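Local atomic coordinates of putative pyridoxal phosphate-dependent transferase (Clostridium difficile, PDB entry 4DQ6), a protein that belongs to the class I and II aminotransferase family, binds pyridoxal-5'-phosphate and is probably a transferase that depends on it. Residues S19-E24 / M37-M42; N32-M37 / K351-Q356; D115-Q120 / V165-L170. All blocks are in the same frame, centred on the assembly; numbering follows the deposited sequence. Where two conformers were deposited one is given.

Contact 1 of 3, residues S19-E24 / M37-M42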
# COMPACT_ATOMS: atom_id res chain seq x y z
N SER A 19 -8.89 -15.68 0.38
CA SER A 19 -7.52 -16.12 0.30
C SER A 19 -7.14 -16.39 -1.15
O SER A 19 -7.80 -17.18 -1.81
CB SER A 19 -7.34 -17.43 1.07
OG SER A 19 -6.09 -18.06 0.75
N SER A 20 -6.11 -15.73 -1.65
CA SER A 20 -5.64 -16.03 -3.01
C SER A 20 -5.14 -17.48 -3.15
O SER A 20 -5.42 -18.12 -4.14
CB SER A 20 -4.58 -15.05 -3.44
OG SER A 20 -3.47 -15.09 -2.59
N LYS A 21 -4.52 -17.99 -2.10
CA LYS A 21 -4.06 -19.38 -2.09
C LYS A 21 -5.23 -20.36 -2.38
O LYS A 21 -5.09 -21.33 -3.15
CB LYS A 21 -3.40 -19.70 -0.75
CG LYS A 21 -2.76 -21.09 -0.66
CD LYS A 21 -2.17 -21.26 0.77
CE LYS A 21 -1.29 -22.50 0.94
NZ LYS A 21 -0.75 -22.57 2.35
N TRP A 22 -6.36 -20.12 -1.75
CA TRP A 22 -7.54 -20.98 -1.90
C TRP A 22 -8.49 -20.61 -3.01
O TRP A 22 -9.31 -21.45 -3.43
CB TRP A 22 -8.28 -21.03 -0.57
CG TRP A 22 -7.58 -21.86 0.46
CD1 TRP A 22 -6.53 -21.50 1.31
CD2 TRP A 22 -7.82 -23.26 0.73
NE1 TRP A 22 -6.15 -22.58 2.10
CE2 TRP A 22 -6.90 -23.64 1.80
CE3 TRP A 22 -8.68 -24.22 0.21
CZ2 TRP A 22 -6.87 -24.92 2.32
CZ3 TRP A 22 -8.61 -25.53 0.72
CH2 TRP A 22 -7.71 -25.86 1.74
N SER A 23 -8.40 -19.38 -3.53
CA SER A 23 -9.38 -18.79 -4.44
C SER A 23 -8.90 -18.41 -5.83
O SER A 23 -9.71 -18.19 -6.71
CB SER A 23 -9.96 -17.53 -3.79
OG SER A 23 -10.66 -17.94 -2.63
N GLU A 24 -7.59 -18.30 -6.03
CA GLU A 24 -7.02 -17.91 -7.33
C GLU A 24 -6.33 -19.05 -8.10
O GLU A 24 -5.58 -18.82 -9.05
CB GLU A 24 -6.00 -16.76 -7.14
CG GLU A 24 -6.71 -15.47 -6.88
CD GLU A 24 -5.82 -14.23 -6.70
OE1 GLU A 24 -4.63 -14.22 -7.13
OE2 GLU A 24 -6.34 -13.25 -6.14
N MET A 37 -0.97 -25.97 -2.18
CA MET A 37 0.30 -26.02 -1.48
C MET A 37 1.31 -25.13 -2.18
O MET A 37 2.52 -25.47 -2.23
CB MET A 37 0.84 -27.46 -1.47
CG MET A 37 -0.10 -28.50 -0.89
SD MET A 37 -0.37 -28.40 0.89
CE MET A 37 1.16 -29.11 1.54
N TRP A 38 0.82 -24.02 -2.69
CA TRP A 38 1.62 -23.25 -3.65
C TRP A 38 2.05 -21.94 -3.02
O TRP A 38 3.13 -21.86 -2.40
CB TRP A 38 0.87 -23.15 -5.01
CG TRP A 38 -0.49 -22.45 -4.98
CD1 TRP A 38 -1.65 -22.82 -4.29
CD2 TRP A 38 -0.86 -21.25 -5.72
NE1 TRP A 38 -2.66 -21.94 -4.52
CE2 TRP A 38 -2.25 -20.98 -5.39
CE3 TRP A 38 -0.19 -20.38 -6.59
CZ2 TRP A 38 -2.94 -19.90 -5.91
CZ3 TRP A 38 -0.89 -19.28 -7.10
CH2 TRP A 38 -2.25 -19.06 -6.79
N VAL A 39 1.19 -20.94 -3.08
CA VAL A 39 1.46 -19.59 -2.52
C VAL A 39 2.05 -19.65 -1.11
O VAL A 39 1.50 -20.34 -0.23
CB VAL A 39 0.11 -18.81 -2.47
CG1 VAL A 39 0.09 -17.72 -1.37
CG2 VAL A 39 -0.25 -18.28 -3.85
N ALA A 40 3.09 -18.87 -0.83
CA ALA A 40 3.73 -18.80 0.49
C ALA A 40 2.98 -17.89 1.47
O ALA A 40 3.44 -16.80 1.82
CB ALA A 40 5.21 -18.33 0.30
N ASP A 41 1.85 -18.39 1.94
CA ASP A 41 1.29 -17.97 3.23
C ASP A 41 0.90 -19.26 3.92
O ASP A 41 0.95 -20.33 3.34
CB ASP A 41 0.18 -16.90 3.15
CG ASP A 41 -1.12 -17.38 2.58
OD1 ASP A 41 -1.38 -18.61 2.50
OD2 ASP A 41 -1.97 -16.51 2.21
N MET A 42 0.54 -19.17 5.19
CA MET A 42 0.36 -20.37 5.96
C MET A 42 -1.10 -20.67 6.18
O MET A 42 -1.93 -19.75 6.30
CB MET A 42 1.01 -20.19 7.34
CG MET A 42 2.43 -19.60 7.41
SD MET A 42 2.86 -19.63 9.22
CE MET A 42 4.45 -18.77 9.11
O HOH W 1 -3.98 -16.50 0.40
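A short N-capped helix near the N-terminus, 20-23, docks here on the loop after strand 35-36, beside the second subunit. Ser19 is the N-cap, and its OG accepts from Trp22 N at 3.3 Å. Lys21 carries most of the contact. Its chain is fully extended, with CG anti to the backbone N (chi1 -174°), and crosses Val39 and Asp41 obliquely. Lys21 CB lies 4.0 Å from Val39 CB. At the tip, Lys21 NZ donates to Asp41 O at 3.0 Å, from above the carbonyl plane. NZ also forms a salt bridge with Asp43. Asp41 OD1 rests 3.3 Å from Lys21 CD, while its salt bridge goes to Arg14. Trp38 uses the helix backbone instead. Its NE1 donates to Lys21 O at 2.9 Å, nearly in the indole plane and on a carbonyl lone pair. Trp38 CG takes the crowded position between backbone N and carbonyl carbon (chi1 61°), and the bond helps fix the ring's rotation. A water joins the two parts: it accepts from Ser19 OG and Lys21 N and donates to Asp41 OD2 at 2.7 Å. Glu24 reaches Arg272 and Thr67 of the second subunit, and Asp41 OD2 also accepts from Tyr65 N there. The Val39 side chain is about 8 Å from pyridoxal-5'-phosphate. The arrangement is a capped helix packed on a loop with an inverse gamma turn at Ala40, at a dimer interface near the cofactor.

Contact 2 of 3, residues N32-M37 / K351-Q356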
# COMPACT_ATOMS: atom_id res chain seq x y z
N ASN A 32 -10.07 -24.33 -9.63
CA ASN A 32 -9.92 -24.03 -8.22
C ASN A 32 -10.15 -25.26 -7.32
O ASN A 32 -9.98 -25.19 -6.10
CB ASN A 32 -10.92 -22.94 -7.82
CG ASN A 32 -10.30 -21.71 -7.17
OD1 ASN A 32 -9.06 -21.47 -7.15
ND2 ASN A 32 -11.19 -20.87 -6.65
N ASP A 33 -10.56 -26.37 -7.91
CA ASP A 33 -10.82 -27.60 -7.19
C ASP A 33 -9.55 -28.42 -6.97
O ASP A 33 -9.41 -29.56 -7.47
CB ASP A 33 -11.83 -28.43 -7.96
CG ASP A 33 -12.42 -29.50 -7.12
OD1 ASP A 33 -12.52 -29.23 -5.91
OD2 ASP A 33 -12.78 -30.58 -7.66
N LEU A 34 -8.60 -27.80 -6.27
CA LEU A 34 -7.31 -28.38 -5.96
C LEU A 34 -6.96 -28.17 -4.48
O LEU A 34 -7.42 -27.24 -3.88
CB LEU A 34 -6.23 -27.72 -6.82
CG LEU A 34 -6.47 -27.80 -8.31
CD1 LEU A 34 -5.43 -26.88 -8.94
CD2 LEU A 34 -6.35 -29.22 -8.81
N LEU A 35 -6.11 -29.03 -3.93
CA LEU A 35 -5.56 -28.86 -2.59
C LEU A 35 -4.36 -27.89 -2.76
O LEU A 35 -3.42 -28.23 -3.44
CB LEU A 35 -5.07 -30.19 -2.02
CG LEU A 35 -4.58 -30.25 -0.54
CD1 LEU A 35 -4.75 -31.65 0.04
CD2 LEU A 35 -3.13 -29.86 -0.41
N PRO A 36 -4.41 -26.73 -2.12
CA PRO A 36 -3.37 -25.71 -2.40
C PRO A 36 -2.12 -25.86 -1.54
O PRO A 36 -2.19 -25.82 -0.31
CB PRO A 36 -4.10 -24.40 -2.09
CG PRO A 36 -5.02 -24.79 -1.01
CD PRO A 36 -5.51 -26.16 -1.32
N MET A 37 -0.97 -25.97 -2.18
CA MET A 37 0.30 -26.02 -1.48
C MET A 37 1.31 -25.13 -2.18
O MET A 37 2.52 -25.47 -2.23
CB MET A 37 0.84 -27.46 -1.47
CG MET A 37 -0.10 -28.50 -0.89
SD MET A 37 -0.37 -28.40 0.89
CE MET A 37 1.16 -29.11 1.54
N LYS A 351 -4.90 -33.59 -8.35
CA LYS A 351 -5.74 -32.48 -7.85
C LYS A 351 -5.03 -31.73 -6.71
O LYS A 351 -5.57 -31.46 -5.65
CB LYS A 351 -7.12 -32.96 -7.41
CG LYS A 351 -7.95 -33.66 -8.47
CD LYS A 351 -9.45 -33.58 -8.14
CE LYS A 351 -9.81 -34.15 -6.76
NZ LYS A 351 -11.25 -34.04 -6.33
N VAL A 352 -3.79 -31.36 -6.98
CA VAL A 352 -2.97 -30.67 -5.99
C VAL A 352 -2.23 -29.54 -6.71
O VAL A 352 -1.86 -29.71 -7.85
CB VAL A 352 -2.01 -31.67 -5.25
CG1 VAL A 352 -1.06 -32.34 -6.23
CG2 VAL A 352 -1.32 -31.00 -4.06
N ALA A 353 -2.10 -28.40 -6.02
CA ALA A 353 -1.48 -27.20 -6.59
C ALA A 353 -0.14 -26.93 -5.94
O ALA A 353 -0.07 -26.52 -4.82
CB ALA A 353 -2.42 -26.02 -6.39
N LEU A 354 0.93 -27.20 -6.68
CA LEU A 354 2.29 -26.90 -6.26
C LEU A 354 2.83 -25.76 -7.13
O LEU A 354 2.26 -25.45 -8.20
CB LEU A 354 3.18 -28.13 -6.45
CG LEU A 354 2.65 -29.47 -5.95
CD1 LEU A 354 3.70 -30.55 -6.19
CD2 LEU A 354 2.24 -29.38 -4.51
N ASN A 355 3.94 -25.16 -6.73
CA ASN A 355 4.57 -24.14 -7.59
C ASN A 355 5.48 -24.82 -8.59
O ASN A 355 6.47 -25.50 -8.20
CB ASN A 355 5.37 -23.13 -6.79
CG ASN A 355 4.54 -22.13 -6.06
OD1 ASN A 355 4.02 -22.42 -4.96
ND2 ASN A 355 4.53 -20.89 -6.55
N GLN A 356 5.21 -24.64 -9.88
CA GLN A 356 6.04 -25.25 -10.90
C GLN A 356 7.50 -24.76 -10.82
O GLN A 356 7.75 -23.55 -10.81
CB GLN A 356 5.49 -24.92 -12.32
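This is a short parallel strand pairing that joins an N-terminal strand, 35-36, to strand 352-353, far along the chain. Three backbone hydrogen bonds hold it. Leu35 N donates to Lys351 O at 3.0 Å and nearly straight (171°). Ala353 N returns a bond to Leu35 O at 2.9 Å. Met37 N donates to Ala353 O at 2.8 Å, more bent but in the carbonyl plane. Leu35 and Val352 point to one face of the pair, Pro36 and Ala353 to the other. Val352 CG2, anti to its backbone N, touches Leu35 CD2 and Met37 CG, each at 4.2 Å. Leu34 straddles the start of the partner strand. Its CD2 presses on Lys351 CA at 3.5 Å, which is tight, and its CD1 meets Ala353 CB at 4.0 Å. Asp33 and Lys351 lie side by side at the exposed end, their charges too far apart for a salt bridge. Helix 376-390 packs on Leu35 and Met37. Helix 25-29 packs on Leu34, Pro36 and Ala353. Beyond Leu354, which lies against strand 367-371, the chain runs into strand 355-356, the edge strand of an antiparallel sheet, paired with 367-371.

Contact 3 of 3, residues D115-Q120 / V165-L170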
# COMPACT_ATOMS: atom_id res chain seq x y z
N ASP A 115 20.78 -0.60 -17.47
CA ASP A 115 21.87 -1.03 -16.57
C ASP A 115 21.63 -2.50 -16.23
O ASP A 115 20.46 -2.97 -16.18
CB ASP A 115 21.93 -0.23 -15.26
CG ASP A 115 22.61 1.09 -15.40
OD1 ASP A 115 23.21 1.36 -16.46
OD2 ASP A 115 22.61 1.90 -14.47
N LYS A 116 22.74 -3.20 -15.99
CA LYS A 116 22.72 -4.62 -15.65
C LYS A 116 22.56 -4.86 -14.13
O LYS A 116 23.18 -4.16 -13.34
CB LYS A 116 23.98 -5.31 -16.16
CG LYS A 116 24.08 -5.46 -17.67
CD LYS A 116 25.50 -5.85 -18.04
CE LYS A 116 25.65 -6.05 -19.54
NZ LYS A 116 25.95 -4.75 -20.19
N ILE A 117 21.70 -5.83 -13.78
CA ILE A 117 21.38 -6.23 -12.41
C ILE A 117 21.44 -7.75 -12.42
O ILE A 117 20.83 -8.42 -13.29
CB ILE A 117 19.97 -5.75 -12.02
CG1 ILE A 117 19.90 -4.20 -12.02
CG2 ILE A 117 19.61 -6.36 -10.66
CD1 ILE A 117 18.53 -3.61 -11.71
N MET A 118 22.13 -8.29 -11.42
CA MET A 118 22.41 -9.70 -11.34
C MET A 118 21.57 -10.36 -10.28
O MET A 118 21.37 -9.80 -9.17
CB MET A 118 23.90 -9.93 -11.06
CG MET A 118 24.29 -11.38 -10.97
SD MET A 118 26.05 -11.77 -10.69
CE MET A 118 26.74 -11.44 -12.29
N ILE A 119 21.02 -11.53 -10.66
CA ILE A 119 20.30 -12.42 -9.68
C ILE A 119 20.83 -13.84 -9.79
O ILE A 119 21.60 -14.15 -10.74
CB ILE A 119 18.76 -12.42 -9.86
CG1 ILE A 119 18.34 -13.14 -11.13
CG2 ILE A 119 18.15 -11.01 -9.73
CD1 ILE A 119 16.82 -13.28 -11.29
N GLN A 120 20.54 -14.73 -8.84
CA GLN A 120 20.90 -16.15 -8.89
C GLN A 120 19.67 -17.03 -8.98
O GLN A 120 18.83 -17.05 -8.05
CB GLN A 120 21.69 -16.56 -7.66
CG GLN A 120 22.91 -15.71 -7.36
CD GLN A 120 23.54 -15.99 -6.02
OE1 GLN A 120 22.92 -15.78 -4.97
NE2 GLN A 120 24.78 -16.46 -6.03
N VAL A 165 27.81 -4.64 -14.02
CA VAL A 165 26.66 -4.86 -13.18
C VAL A 165 26.66 -3.75 -12.14
O VAL A 165 27.70 -3.42 -11.54
CB VAL A 165 26.77 -6.24 -12.54
CG1 VAL A 165 25.73 -6.43 -11.42
CG2 VAL A 165 26.54 -7.29 -13.57
N LYS A 166 25.46 -3.21 -11.87
CA LYS A 166 25.35 -2.14 -10.93
C LYS A 166 24.86 -2.62 -9.59
O LYS A 166 25.21 -2.07 -8.57
CB LYS A 166 24.38 -1.10 -11.49
CG LYS A 166 24.86 -0.56 -12.83
CD LYS A 166 26.22 0.13 -12.76
CE LYS A 166 26.68 0.70 -14.10
NZ LYS A 166 27.99 1.42 -13.97
N LEU A 167 24.03 -3.65 -9.64
CA LEU A 167 23.32 -4.15 -8.43
C LEU A 167 23.28 -5.66 -8.48
O LEU A 167 23.18 -6.25 -9.56
CB LEU A 167 21.80 -3.69 -8.28
CG LEU A 167 21.47 -2.20 -8.18
CD1 LEU A 167 19.95 -1.94 -8.16
CD2 LEU A 167 22.09 -1.66 -6.89
N PHE A 168 23.28 -6.26 -7.28
CA PHE A 168 23.13 -7.68 -7.09
C PHE A 168 21.99 -7.90 -6.15
O PHE A 168 22.00 -7.31 -5.03
CB PHE A 168 24.46 -8.28 -6.55
CG PHE A 168 24.46 -9.79 -6.45
CD1 PHE A 168 23.73 -10.42 -5.45
CD2 PHE A 168 25.21 -10.59 -7.37
CE1 PHE A 168 23.74 -11.80 -5.36
CE2 PHE A 168 25.19 -11.98 -7.29
CZ PHE A 168 24.45 -12.57 -6.27
N ILE A 169 21.01 -8.70 -6.58
CA ILE A 169 19.88 -8.95 -5.69
C ILE A 169 20.06 -10.36 -5.11
O ILE A 169 20.06 -11.35 -5.86
CB ILE A 169 18.49 -8.81 -6.39
CG1 ILE A 169 18.36 -7.56 -7.24
CG2 ILE A 169 17.36 -8.88 -5.31
CD1 ILE A 169 17.00 -7.35 -7.89
N LEU A 170 20.24 -10.43 -3.79
CA LEU A 170 20.60 -11.63 -3.09
C LEU A 170 19.31 -12.05 -2.35
O LEU A 170 18.55 -11.20 -1.77
CB LEU A 170 21.70 -11.38 -2.06
CG LEU A 170 21.91 -12.37 -0.90
CD1 LEU A 170 22.50 -13.65 -1.50
CD2 LEU A 170 22.81 -11.81 0.17
O HOH W 2 19.31 -13.91 -6.31
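Val165 lies beside Lys116 and Met118. Its CG1, anti to the backbone N, packs on Met118 CB at 4.0 Å. Lys166 N donates to Lys116 O at 2.9 Å and almost straight (174°). Lys166 departs from extended geometry (psi -32°), and its CG rests against Asp115, whose carboxylate is paired with Lys112. Leu167 O accepts from Met118 N at 3.0 Å, in the carbonyl plane. Leu167 N is buried with no partner in the model. The Leu167 side chain lies alongside Ile117, methyl to methyl at the CD1 atoms. Phe168 projects to the opposite face with Met118. Met118 CG is anti to the backbone N, and a bend at chi3 turns only the terminal methyl. The chain crosses the ring obliquely, so that SD sits at the ring edge, 4.6 Å from the Phe168 centroid and 73° off the normal, a Met-aromatic contact. Gln120 meets the same ring at another point of its rim, with CD 3.5 Å from Phe168 CZ and the amide plane steeply turned to the ring. Ile169 N donates to Met118 O at 2.8 Å, nearly along the C=O axis. Ile169 CG1 packs on Ile117 CG2 at 3.8 Å. A water accepts from Gln120 N and donates to Ile169 O, continuing the ladder where the strands spread. Leu170 touches Gln120 OE1 through CD1, and Cys171 of the cofactor pocket follows. Helix 126-133 covers Ile117 and Ile169; helix 183-195 covers Phe168. Such parallel pairing between two helical layers is typical of the large-domain sheet of fold type I pyridoxal phosphate enzymes.

How the contacts relate
Contacts 1 and 2 adjoin, with centres about 9 Å apart. They share Met37, and Ser23 O of contact 1 probably accepts from Asn32 ND2 of contact 2. Contact 3 lies across the chain's centre, its centre about 29 Å from that of contact 1 and about 32 Å from that of contact 2. Contact 1 is partly buried and polar: charges, a bound water and an indole N-H serve it, and the second subunit completes it. Contact 2 is mostly buried but has a charged, exposed end. Contact 3 is buried except at its two lysines, and largely apolar. Both strand pairings are parallel, but one is a short two-strand pair and the other belongs to the large mixed sheet.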